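Local coordinates for lipocalin (Argas monolakensis, PDB 3BRN), which binds serotonin in the pocket of its lipocalin barrel and probably serves as a tick binding protein for biogenic amines, at residues F13-V19 / V77-I82; N24-L29 / C40-V45; Q6-G10 / C131-K135. One frame throughout, in Å; residues are numbered along the deposited sequence.

Contact 1. Residues F13-V19 / V77-I82. With SRO (serotonin), chain C.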
loop_
_atom_site.group_PDB
_atom_site.type_symbol
_atom_site.label_atom_id
_atom_site.label_comp_id
_atom_site.label_asym_id
_atom_site.label_seq_id
_atom_site.Cartn_x
_atom_site.Cartn_y
_atom_site.Cartn_z
ATOM N N PHE A 13 0.799 -4.264 14.538
ATOM C CA PHE A 13 1.403 -3.550 13.421
ATOM C C PHE A 13 1.019 -2.075 13.444
ATOM O O PHE A 13 -0.159 -1.730 13.545
ATOM C CB PHE A 13 0.986 -4.183 12.092
ATOM C CG PHE A 13 1.532 -5.566 11.882
ATOM C CD1 PHE A 13 2.825 -5.753 11.424
ATOM C CD2 PHE A 13 0.752 -6.680 12.142
ATOM C CE1 PHE A 13 3.330 -7.025 11.230
ATOM C CE2 PHE A 13 1.252 -7.955 11.949
ATOM C CZ PHE A 13 2.543 -8.126 11.492
ATOM N N GLN A 14 2.023 -1.212 13.349
ATOM C CA GLN A 14 1.843 0.220 13.572
ATOM C C GLN A 14 1.739 0.974 12.247
ATOM O O GLN A 14 2.698 1.007 11.476
ATOM C CB GLN A 14 3.001 0.771 14.406
ATOM C CG GLN A 14 3.138 0.101 15.759
ATOM C CD GLN A 14 4.413 0.492 16.473
ATOM O OE1 GLN A 14 5.483 -0.051 16.190
ATOM N NE2 GLN A 14 4.299 1.403 17.439
ATOM N N ALA A 15 0.553 1.526 11.982
ATOM C CA ALA A 15 0.275 2.309 10.794
ATOM C C ALA A 15 1.250 3.443 10.458
ATOM O O ALA A 15 1.613 3.609 9.302
ATOM C CB ALA A 15 -1.167 2.804 10.804
ATOM N N TYR A 16 1.647 4.260 11.429
ATOM C CA TYR A 16 2.597 5.315 11.096
ATOM C C TYR A 16 3.923 4.745 10.560
ATOM O O TYR A 16 4.463 5.258 9.590
ATOM C CB TYR A 16 2.814 6.298 12.263
ATOM C CG TYR A 16 3.767 5.818 13.311
ATOM C CD1 TYR A 16 3.313 5.086 14.400
ATOM C CD2 TYR A 16 5.098 6.219 13.301
ATOM C CE1 TYR A 16 4.170 4.704 15.402
ATOM C CE2 TYR A 16 5.964 5.831 14.296
ATOM C CZ TYR A 16 5.493 5.071 15.344
ATOM O OH TYR A 16 6.347 4.631 16.322
ATOM N N LYS A 17 4.382 3.624 11.116
ATOM C CA LYS A 17 5.585 2.966 10.607
ATOM C C LYS A 17 5.389 2.370 9.213
ATOM O O LYS A 17 6.300 2.385 8.391
ATOM C CB LYS A 17 6.078 1.893 11.580
ATOM C CG LYS A 17 6.822 2.441 12.782
ATOM C CD LYS A 17 6.601 1.579 13.996
ATOM C CE LYS A 17 7.569 1.931 15.104
ATOM N NZ LYS A 17 8.827 1.153 14.984
ATOM N N SER A 18 4.219 1.798 8.956
ATOM C CA SER A 18 3.908 1.314 7.626
ATOM C C SER A 18 3.897 2.468 6.600
ATOM O O SER A 18 4.457 2.359 5.507
ATOM C CB SER A 18 2.545 0.597 7.622
ATOM O OG SER A 18 2.172 0.286 6.291
ATOM N N VAL A 19 3.197 3.542 6.929
ATOM C CA VAL A 19 3.040 4.669 6.014
ATOM C C VAL A 19 4.370 5.408 5.779
ATOM O O VAL A 19 4.645 5.869 4.674
ATOM C CB VAL A 19 1.976 5.654 6.539
ATOM C CG1 VAL A 19 1.950 6.943 5.708
ATOM C CG2 VAL A 19 0.605 4.975 6.608
ATOM N N VAL A 77 -3.103 8.329 11.043
ATOM C CA VAL A 77 -2.654 7.020 11.512
ATOM C C VAL A 77 -2.883 6.806 13.005
ATOM O O VAL A 77 -2.466 7.621 13.826
ATOM C CB VAL A 77 -1.164 6.788 11.167
ATOM C CG1 VAL A 77 -0.993 6.566 9.652
ATOM C CG2 VAL A 77 -0.335 7.969 11.604
ATOM N N ASN A 78 -3.557 5.706 13.342
ATOM C CA ASN A 78 -3.772 5.289 14.730
ATOM C C ASN A 78 -3.719 3.755 14.859
ATOM O O ASN A 78 -4.461 3.058 14.185
ATOM C CB ASN A 78 -5.133 5.803 15.235
ATOM C CG ASN A 78 -5.234 7.331 15.222
ATOM O OD1 ASN A 78 -4.720 7.971 16.270
ATOM N ND2 ASN A 78 -5.831 7.915 14.318
ATOM N N GLY A 79 -2.914 3.240 15.784
ATOM C CA GLY A 79 -2.805 1.782 15.943
ATOM C C GLY A 79 -2.499 1.190 14.581
ATOM O O GLY A 79 -1.741 1.775 13.826
ATOM N N ASP A 80 -3.248 0.170 14.181
ATOM C CA ASP A 80 -3.072 -0.417 12.856
ATOM C C ASP A 80 -3.966 0.171 11.766
ATOM O O ASP A 80 -4.070 -0.396 10.676
ATOM C CB ASP A 80 -3.227 -1.947 12.909
ATOM C CG ASP A 80 -4.619 -2.385 13.346
ATOM O OD1 ASP A 80 -5.433 -1.510 13.704
ATOM O OD2 ASP A 80 -4.890 -3.610 13.369
ATOM N N LYS A 81 -4.527 1.351 12.016
ATOM C CA LYS A 81 -5.441 1.977 11.057
ATOM C C LYS A 81 -4.819 3.112 10.243
ATOM O O LYS A 81 -4.233 4.042 10.796
ATOM C CB LYS A 81 -6.695 2.504 11.759
ATOM C CG LYS A 81 -7.457 1.461 12.544
ATOM C CD LYS A 81 -7.929 0.339 11.648
ATOM C CE LYS A 81 -8.499 -0.798 12.504
ATOM N NZ LYS A 81 -9.280 -1.747 11.664
ATOM N N ILE A 82 -4.953 3.011 8.924
ATOM C CA ILE A 82 -4.625 4.102 8.004
ATOM C C ILE A 82 -5.946 4.653 7.483
ATOM O O ILE A 82 -6.704 3.944 6.815
ATOM C CB ILE A 82 -3.783 3.610 6.797
ATOM C CG1 ILE A 82 -2.421 3.086 7.270
ATOM C CG2 ILE A 82 -3.580 4.741 5.756
ATOM C CD1 ILE A 82 -1.649 2.336 6.184
HETATM O OH SRO C . -0.503 6.933 2.690
HETATM C CZ3 SRO C . -1.096 5.714 2.467
HETATM C CH2 SRO C . -2.486 5.681 2.396
HETATM C CZ2 SRO C . -3.145 4.497 2.053
HETATM C CE2 SRO C . -2.360 3.370 1.865
HETATM N NE1 SRO C . -2.623 2.067 1.592
HETATM C CD1 SRO C . -1.457 1.387 1.489
HETATM C CG SRO C . -0.404 2.269 1.737
HETATM C CD2 SRO C . -0.988 3.507 1.992
HETATM C CE3 SRO C . -0.393 4.637 2.282
HETATM C CB SRO C . 1.063 1.915 1.765
HETATM C CA SRO C . 1.622 2.062 3.194
HETATM N NZ SRO C . 3.076 1.875 3.148
HETATM O O HOH W 1 -0.145 3.963 13.894
#
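Ala-15, in the first turn of helix 15-20, is the residue most deeply involved here. Its CA-to-CB bond points at the hairpin 77-82. The small methyl fits close to the backbone, with Ala-15 CB 3.3 Å from Lys-81 O, and Ala-15 CB also meets Val-77 CG1 at 3.9 Å and Ile-82 CG1 at 3.8 Å. The backbone of the same residue is held as well: Ala-15 N donates to Gly-79 O at 3.0 Å. A water bridges that carbonyl to the helix, 2.7 Å from Gly-79 O and 3.1 Å from Tyr-16 N. Gly-79 sits in a type II' turn from Asn-78 to Lys-81, where its positive phi suits glycine. The turn joins strands 67-78 and 81-85, so the short helix packs on a hairpin of the lipocalin barrel, and together they line part of the serotonin pocket through Ser-18, Val-19 and Ile-82. Val-77 is the second main partner. Val-77 CG1 lies 3.8 Å from Val-19 CG2, and Val-77 CG2 lies 3.6 Å from Tyr-16 CB. Ile-82 completes the apolar patch, with Ile-82 CD1 3.5 Å from Val-19 CG2. Ile-82 also reaches the ligand: Ile-82 CG2 is 3.7 Å from serotonin CH2. The helix also binds the amine, since serotonin NZ donates to Ser-18 O at 2.8 Å. Asp-106 is a second hydrogen-bonding partner of serotonin.

Contact 2. Residues N24-L29 / C40-V45. With SRO (serotonin), chain C.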
loop_
_atom_site.group_PDB
_atom_site.type_symbol
_atom_site.label_atom_id
_atom_site.label_comp_id
_atom_site.label_asym_id
_atom_site.label_seq_id
_atom_site.Cartn_x
_atom_site.Cartn_y
_atom_site.Cartn_z
ATOM N N ASN A 24 11.536 6.882 2.332
ATOM C CA ASN A 24 11.754 7.453 1.002
ATOM C C ASN A 24 10.861 6.742 -0.013
ATOM O O ASN A 24 10.244 5.724 0.313
ATOM C CB ASN A 24 13.224 7.305 0.589
ATOM C CG ASN A 24 13.616 5.860 0.321
ATOM O OD1 ASN A 24 13.350 5.321 -0.752
ATOM N ND2 ASN A 24 14.332 5.260 1.260
ATOM N N GLY A 25 10.735 7.328 -1.203
ATOM C CA GLY A 25 10.014 6.701 -2.313
ATOM C C GLY A 25 8.514 6.540 -2.115
ATOM O O GLY A 25 7.813 7.474 -1.670
ATOM N N GLY A 26 8.010 5.376 -2.519
ATOM C CA GLY A 26 6.582 5.098 -2.453
ATOM C C GLY A 26 6.261 3.638 -2.685
ATOM O O GLY A 26 7.166 2.809 -2.780
ATOM N N TYR A 27 4.962 3.335 -2.729
ATOM C CA TYR A 27 4.458 1.967 -2.802
ATOM C C TYR A 27 3.477 1.808 -3.969
ATOM O O TYR A 27 2.565 2.623 -4.141
ATOM C CB TYR A 27 3.758 1.587 -1.485
ATOM C CG TYR A 27 4.704 1.338 -0.327
ATOM C CD1 TYR A 27 4.987 0.049 0.102
ATOM C CD2 TYR A 27 5.230 2.399 0.395
ATOM C CE1 TYR A 27 5.860 -0.180 1.168
ATOM C CE2 TYR A 27 6.072 2.192 1.455
ATOM C CZ TYR A 27 6.367 0.909 1.855
ATOM O OH TYR A 27 7.266 0.733 2.874
ATOM N N TYR A 28 3.682 0.762 -4.772
ATOM C CA TYR A 28 2.733 0.400 -5.804
ATOM C C TYR A 28 1.737 -0.560 -5.197
ATOM O O TYR A 28 2.140 -1.436 -4.439
ATOM C CB TYR A 28 3.421 -0.353 -6.934
ATOM C CG TYR A 28 4.275 0.503 -7.824
ATOM C CD1 TYR A 28 5.642 0.583 -7.625
ATOM C CD2 TYR A 28 3.719 1.210 -8.886
ATOM C CE1 TYR A 28 6.445 1.276 -8.502
ATOM C CE2 TYR A 28 4.516 1.969 -9.730
ATOM C CZ TYR A 28 5.874 1.991 -9.528
ATOM O OH TYR A 28 6.695 2.686 -10.389
ATOM N N LEU A 29 0.493 -0.514 -5.675
ATOM C CA LEU A 29 -0.468 -1.551 -5.299
ATOM C C LEU A 29 -0.157 -2.712 -6.234
ATOM O O LEU A 29 -0.312 -2.573 -7.438
ATOM C CB LEU A 29 -1.908 -1.082 -5.489
ATOM C CG LEU A 29 -3.014 -2.150 -5.319
ATOM C CD1 LEU A 29 -2.911 -2.737 -3.923
ATOM C CD2 LEU A 29 -4.361 -1.452 -5.463
ATOM N N CYS A 40 -1.238 0.514 -12.211
ATOM C CA CYS A 40 -0.110 1.286 -11.668
ATOM C C CYS A 40 -0.485 2.240 -10.542
ATOM O O CYS A 40 0.170 3.275 -10.356
ATOM C CB CYS A 40 0.633 2.046 -12.774
ATOM S SG CYS A 40 1.002 1.082 -14.265
ATOM N N ALA A 41 -1.501 1.870 -9.765
ATOM C CA ALA A 41 -1.940 2.674 -8.626
ATOM C C ALA A 41 -0.820 2.720 -7.590
ATOM O O ALA A 41 -0.119 1.730 -7.389
ATOM C CB ALA A 41 -3.223 2.083 -8.019
ATOM N N TYR A 42 -0.572 3.893 -7.011
ATOM C CA TYR A 42 0.530 4.034 -6.063
ATOM C C TYR A 42 0.270 5.164 -5.070
ATOM O O TYR A 42 -0.664 5.934 -5.223
ATOM C CB TYR A 42 1.839 4.351 -6.802
ATOM C CG TYR A 42 1.905 5.797 -7.279
ATOM C CD1 TYR A 42 1.336 6.174 -8.497
ATOM C CD2 TYR A 42 2.480 6.795 -6.482
ATOM C CE1 TYR A 42 1.338 7.497 -8.913
ATOM C CE2 TYR A 42 2.486 8.140 -6.894
ATOM C CZ TYR A 42 1.877 8.479 -8.099
ATOM O OH TYR A 42 1.865 9.789 -8.545
ATOM N N VAL A 43 0.995 5.118 -3.961
ATOM C CA VAL A 43 1.026 6.210 -3.007
ATOM C C VAL A 43 2.491 6.565 -2.843
ATOM O O VAL A 43 3.354 5.724 -3.078
ATOM C CB VAL A 43 0.462 5.798 -1.613
ATOM C CG1 VAL A 43 -1.024 5.530 -1.689
ATOM C CG2 VAL A 43 1.229 4.592 -1.023
ATOM N N LEU A 44 2.767 7.828 -2.512
ATOM C CA LEU A 44 4.108 8.234 -2.117
ATOM C C LEU A 44 4.120 8.351 -0.597
ATOM O O LEU A 44 3.126 8.786 -0.009
ATOM C CB LEU A 44 4.461 9.602 -2.725
ATOM C CG LEU A 44 4.726 9.677 -4.236
ATOM C CD1 LEU A 44 5.271 11.067 -4.610
ATOM C CD2 LEU A 44 5.723 8.616 -4.649
ATOM N N VAL A 45 5.231 7.981 0.040
ATOM C CA VAL A 45 5.373 8.213 1.483
ATOM C C VAL A 45 5.296 9.732 1.770
ATOM O O VAL A 45 5.667 10.539 0.913
ATOM C CB VAL A 45 6.680 7.591 2.053
ATOM C CG1 VAL A 45 6.875 6.173 1.535
ATOM C CG2 VAL A 45 7.895 8.476 1.754
HETATM O OH SRO C . -0.503 6.933 2.690
HETATM C CZ3 SRO C . -1.096 5.714 2.467
HETATM C CH2 SRO C . -2.486 5.681 2.396
HETATM C CZ2 SRO C . -3.145 4.497 2.053
HETATM C CE2 SRO C . -2.360 3.370 1.865
HETATM N NE1 SRO C . -2.623 2.067 1.592
HETATM C CD1 SRO C . -1.457 1.387 1.489
HETATM C CG SRO C . -0.404 2.269 1.737
HETATM C CD2 SRO C . -0.988 3.507 1.992
HETATM C CE3 SRO C . -0.393 4.637 2.282
HETATM C CB SRO C . 1.063 1.915 1.765
HETATM C CA SRO C . 1.622 2.062 3.194
HETATM N NZ SRO C . 3.076 1.875 3.148
#
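Four backbone hydrogen bonds join 24-29 to 40-45. Tyr-27 and Val-43 form a hydrogen-bonded antiparallel pair: Tyr-27 N donates to Val-43 O at 2.9 Å, and Val-43 N donates to Tyr-27 O at 3.0 Å. Beyond this pair, Leu-29 N donates to Ala-41 O at 2.9 Å. At the other end, Val-45 N donates to Gly-25 O at 3.1 Å. The axes of segments 26-29 and 42-44 approach to 4.7 Å, with 169° between their N-to-C directions, close to antiparallel. In the non-hydrogen-bonded pair Gly-26 and Leu-44, the CA atoms are 4.0 Å apart. A CB on Gly-26 would clash with Val-43 O and Leu-44 CD2. Side chains alternate between the two faces. Tyr-28 and Tyr-42 share one face, with Tyr-28 CD2 4.2 Å from Tyr-42 CB. Their hydroxyls bond to the carbonyls of Pro-154 and Ile-69. Cys-40 ties this end to the C-terminal part of the chain through its disulfide with Cys-153. Tyr-27 and Val-43 share the other face, where Tyr-27 CB lies 4.0 Å from Val-43 CG2. Val-45 CG1 meets the edge of the Tyr-27 ring, 4.1 Å from Tyr-27 CE2. Serotonin lies on this side. Serotonin NZ sits over one face of the Tyr-27 ring, 3.5 Å from Tyr-27 CE2, and serotonin CE3 is 3.7 Å from Val-43 CG2. The arrangement is an antiparallel hairpin of the lipocalin barrel, with one face lining the ligand pocket.

Contact 3. Residues Q6-G10 / C131-K135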
loop_
_atom_site.group_PDB
_atom_site.type_symbol
_atom_site.label_atom_id
_atom_site.label_comp_id
_atom_site.label_asym_id
_atom_site.label_seq_id
_atom_site.Cartn_x
_atom_site.Cartn_y
_atom_site.Cartn_z
ATOM N N GLN A 6 11.602 -17.879 9.233
ATOM C CA GLN A 6 10.180 -17.758 9.537
ATOM C C GLN A 6 9.706 -16.314 9.605
ATOM O O GLN A 6 10.425 -15.430 10.077
ATOM C CB GLN A 6 9.833 -18.485 10.840
ATOM C CG GLN A 6 9.618 -19.975 10.691
ATOM C CD GLN A 6 9.197 -20.617 11.997
ATOM O OE1 GLN A 6 9.784 -20.153 13.094
ATOM N NE2 GLN A 6 8.317 -21.477 12.030
ATOM N N CYS A 7 8.487 -16.086 9.122
ATOM C CA CYS A 7 7.852 -14.771 9.191
ATOM C C CYS A 7 7.162 -14.659 10.543
ATOM O O CYS A 7 6.726 -15.667 11.102
ATOM C CB CYS A 7 6.801 -14.628 8.075
ATOM S SG CYS A 7 7.437 -14.901 6.394
ATOM N N ASP A 8 7.009 -13.436 11.040
ATOM C CA ASP A 8 6.307 -13.230 12.294
ATOM C C ASP A 8 5.040 -12.423 12.077
ATOM O O ASP A 8 5.084 -11.201 12.003
ATOM C CB ASP A 8 7.206 -12.529 13.312
ATOM C CG ASP A 8 6.761 -12.767 14.745
ATOM O OD1 ASP A 8 5.537 -12.782 15.002
ATOM O OD2 ASP A 8 7.643 -12.949 15.614
ATOM N N PHE A 9 3.904 -13.109 12.004
ATOM C CA PHE A 9 2.633 -12.458 11.697
ATOM C C PHE A 9 1.843 -12.095 12.954
ATOM O O PHE A 9 0.658 -11.771 12.879
ATOM C CB PHE A 9 1.785 -13.343 10.781
ATOM C CG PHE A 9 2.429 -13.636 9.455
ATOM C CD1 PHE A 9 3.407 -12.799 8.946
ATOM C CD2 PHE A 9 2.053 -14.747 8.718
ATOM C CE1 PHE A 9 4.001 -13.065 7.727
ATOM C CE2 PHE A 9 2.644 -15.017 7.498
ATOM C CZ PHE A 9 3.618 -14.175 7.002
ATOM N N GLY A 10 2.504 -12.152 14.105
ATOM C CA GLY A 10 1.988 -11.548 15.323
ATOM C C GLY A 10 2.372 -10.084 15.330
ATOM O O GLY A 10 3.463 -9.714 14.889
ATOM N N CYS A 131 7.992 -12.384 2.885
ATOM C CA CYS A 131 6.978 -12.625 3.904
ATOM C C CYS A 131 5.629 -12.036 3.553
ATOM O O CYS A 131 4.615 -12.479 4.055
ATOM C CB CYS A 131 7.436 -12.113 5.262
ATOM S SG CYS A 131 8.589 -13.244 6.045
ATOM N N CYS A 132 5.624 -10.985 2.748
ATOM C CA CYS A 132 4.369 -10.378 2.353
ATOM C C CYS A 132 3.620 -11.259 1.389
ATOM O O CYS A 132 2.403 -11.243 1.384
ATOM C CB CYS A 132 4.567 -8.996 1.753
ATOM S SG CYS A 132 5.015 -7.754 2.959
ATOM N N ASP A 133 4.335 -11.949 0.544
ATOM C CA ASP A 133 3.708 -12.859 -0.372
ATOM C C ASP A 133 3.039 -13.963 0.431
ATOM O O ASP A 133 1.945 -14.304 0.204
ATOM C CB ASP A 133 4.723 -13.439 -1.327
ATOM C CG ASP A 133 4.682 -12.809 -2.686
ATOM O OD1 ASP A 133 3.654 -12.292 -3.074
ATOM O OD2 ASP A 133 5.699 -12.864 -3.372
ATOM N N THR A 134 3.744 -14.499 1.394
ATOM C CA THR A 134 3.185 -15.536 2.243
ATOM C C THR A 134 1.926 -15.065 2.971
ATOM O O THR A 134 0.999 -15.845 3.184
ATOM C CB THR A 134 4.215 -16.045 3.277
ATOM O OG1 THR A 134 5.390 -16.509 2.600
ATOM C CG2 THR A 134 3.628 -17.173 4.101
ATOM N N LYS A 135 1.935 -13.826 3.450
ATOM C CA LYS A 135 0.816 -13.320 4.243
ATOM C C LYS A 135 -0.365 -13.039 3.327
ATOM O O LYS A 135 -1.521 -13.325 3.664
ATOM C CB LYS A 135 1.226 -12.057 5.006
ATOM C CG LYS A 135 0.086 -11.346 5.727
ATOM C CD LYS A 135 -0.344 -12.101 6.980
ATOM C CE LYS A 135 -1.560 -11.419 7.619
ATOM N NZ LYS A 135 -1.868 -12.086 8.931
HETATM O O HOH W 2 0.036 -10.651 10.255
#
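Cys-7 makes the covalent link of this surface contact. Cys-7 SG is bonded to Cys-131 SG at 2.0 Å, with a chi3 of -92°, near the ideal for a disulfide. Cys-131 opens helix 131-140. At Asp-8 the chain turns: OD1 accepts from Gly-10 N at 3.2 Å, which makes an Asx turn. Phe-9 then points at the helix and has the largest area covered. The aliphatic part of Lys-135 lies over one ring face in a CH-pi contact, with Lys-135 CD 4.0 Å from the centroid of the Phe-9 ring. Thr-134 CG2 meets the ring edge, 4.1 Å from Phe-9 CE2. Phe-99 also packs edge-to-face with Phe-9. A water links the backbone to the lysine, 2.9 Å from Phe-9 O and 2.7 Å from Lys-135 NZ. Cys-132, which follows Cys-131 in the helix, is bonded to Cys-105 on strand 105-109. Disulfides from two consecutive helix residues thus fasten the N-terminal segment and a barrel strand to the helix that packs against the outside of the barrel, as in lipocalins.

In the fold
From the N terminus, residues 6-10 come first, and contact 3 joins them to helix 131-140. It closes the longest loop, which spans nearly all of the barrel. Contact 1 lies within that loop and joins helix 15-20 to the hairpin of strands 67-78 and 81-85. Contact 2 lies within the loop of contact 1 and pairs strands 26-32 and 42-44. The three loops therefore nest and do not cross. Contacts 1 and 2 touch where Val-19 O meets Val-45 CB at 3.7 Å, and both reach serotonin. Contacts 1 and 3 meet at Phe-13 CZ and Asp-8 O, 4.0 Å apart. Contacts 2 and 3 do not touch; their nearest atoms are about 8 Å apart.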